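Local structure of BPH (Thiobacillus denitrificans, 5OVS) at the interface of chains A and B. The protein assembles into a tetradecameric double ring homologous to the proteasome and probably acts as an N-terminal threonine hydrolase that degrades proteins or peptides within its cavity. Sequence-based numbering; all coordinates share one arbitrary frame. Chains: chain A/B, BPH.

The interface of chains A and B. Residues chain A 78, 104, 125-126; chain B 53, 56-57.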
# COMPACT_ATOMS: atom_id res chain seq x y z
N PHE A 78 16.24 -29.90 22.50
CA PHE A 78 15.25 -28.83 22.52
C PHE A 78 15.51 -27.82 23.65
O PHE A 78 15.46 -26.59 23.42
CB PHE A 78 13.82 -29.36 22.67
CG PHE A 78 12.80 -28.26 22.83
CD1 PHE A 78 12.36 -27.54 21.72
CD2 PHE A 78 12.36 -27.89 24.09
CE1 PHE A 78 11.46 -26.50 21.87
CE2 PHE A 78 11.46 -26.85 24.25
CZ PHE A 78 11.00 -26.15 23.14
N LEU A 104 6.08 -19.44 16.05
CA LEU A 104 7.11 -19.17 17.03
C LEU A 104 8.22 -18.34 16.42
O LEU A 104 8.35 -18.27 15.20
CB LEU A 104 7.69 -20.50 17.50
CG LEU A 104 6.69 -21.47 18.13
CD1 LEU A 104 7.26 -22.88 18.19
CD2 LEU A 104 6.28 -20.99 19.51
N HIS A 125 12.69 -23.18 13.82
CA HIS A 125 11.67 -22.93 14.84
C HIS A 125 11.82 -23.85 16.07
O HIS A 125 10.89 -23.99 16.86
CB HIS A 125 10.27 -23.00 14.21
CG HIS A 125 10.02 -21.93 13.17
ND1 HIS A 125 10.29 -22.11 11.83
CD2 HIS A 125 9.55 -20.66 13.29
CE1 HIS A 125 9.98 -21.00 11.17
NE2 HIS A 125 9.54 -20.11 12.03
N ARG A 126 13.01 -24.43 16.25
CA ARG A 126 13.32 -25.33 17.39
C ARG A 126 12.53 -26.65 17.34
O ARG A 126 12.21 -27.24 18.37
CB ARG A 126 13.19 -24.59 18.73
CG ARG A 126 14.28 -23.52 18.89
CD ARG A 126 14.06 -22.56 20.05
NE ARG A 126 12.77 -21.88 19.96
CZ ARG A 126 12.44 -20.95 19.07
NH1 ARG A 126 13.31 -20.52 18.16
NH2 ARG A 126 11.22 -20.42 19.09
N THR B 53 7.04 -28.33 16.89
CA THR B 53 7.73 -27.97 18.12
C THR B 53 6.83 -28.01 19.35
O THR B 53 7.33 -28.12 20.46
CB THR B 53 8.30 -26.54 18.03
OG1 THR B 53 9.10 -26.43 16.85
CG2 THR B 53 9.16 -26.18 19.24
N LEU B 56 6.95 -30.72 21.89
CA LEU B 56 8.17 -30.58 22.66
C LEU B 56 7.95 -29.54 23.73
O LEU B 56 8.30 -29.77 24.87
CB LEU B 56 9.34 -30.17 21.77
CG LEU B 56 9.63 -31.09 20.59
CD1 LEU B 56 10.64 -30.44 19.66
CD2 LEU B 56 10.11 -32.45 21.07
N ILE B 57 7.37 -28.40 23.37
CA ILE B 57 7.09 -27.38 24.37
C ILE B 57 6.16 -27.90 25.47
O ILE B 57 6.44 -27.72 26.65
CB ILE B 57 6.48 -26.10 23.76
CG1 ILE B 57 7.55 -25.35 22.96
CG2 ILE B 57 5.93 -25.19 24.84
CD1 ILE B 57 6.99 -24.38 21.93
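The ring of A:Phe78, carried by helix 74-91, meets B:Leu56 and B:Ile57 in the first turn of helix 54-63 and B:Thr53 just before it, and shows how neighbouring subunits of a proteasome-type double ring can join by setting one aromatic side chain against a helix start. Both chains are copies of one protein, yet the interface is not an exact two-fold, which is consistent with neighbours within one ring. With CG anti to the backbone N (chi1 174°), A:Phe78 reaches away from its own helix toward chain B. One face receives B:Leu56, whose CB lies 4.0 Å above the plane and is displaced toward the rim near CD1. Farther out on the ring, CZ packs 3.5 Å from CG1 of B:Ile57, while CE1 touches the methyl CG2 of B:Thr53 at 3.5 Å, the two side chains meeting at about a right angle. Beyond this centre, A:Leu104 brings its CD1 branch to within 3.8 Å of B:Thr53 CB and extends the apolar contact to CD1 of B:Ile57. B:Thr53 thus stands at the boundary: with chi1 at -53°, OG1 lies beside the backbone N and CG2 anti to it, which sends the methyl to the rim of the ring and the hydroxyl to the backbone of chain A. There OG1 donates a hydrogen bond of 3.0 Å to the carbonyl O of A:His125, approaching at a C=O...O angle of 122° from well above the carbonyl plane. A valine here, lacking the hydroxyl, would probably leave the A:His125 carbonyl without its hydrogen-bond partner from chain B. Next along the rim, the carbonyl O of A:Arg126 lies at the edge of the A:Phe78 ring, in its plane, and also borders CD1 of B:Leu56 at 3.8 Å.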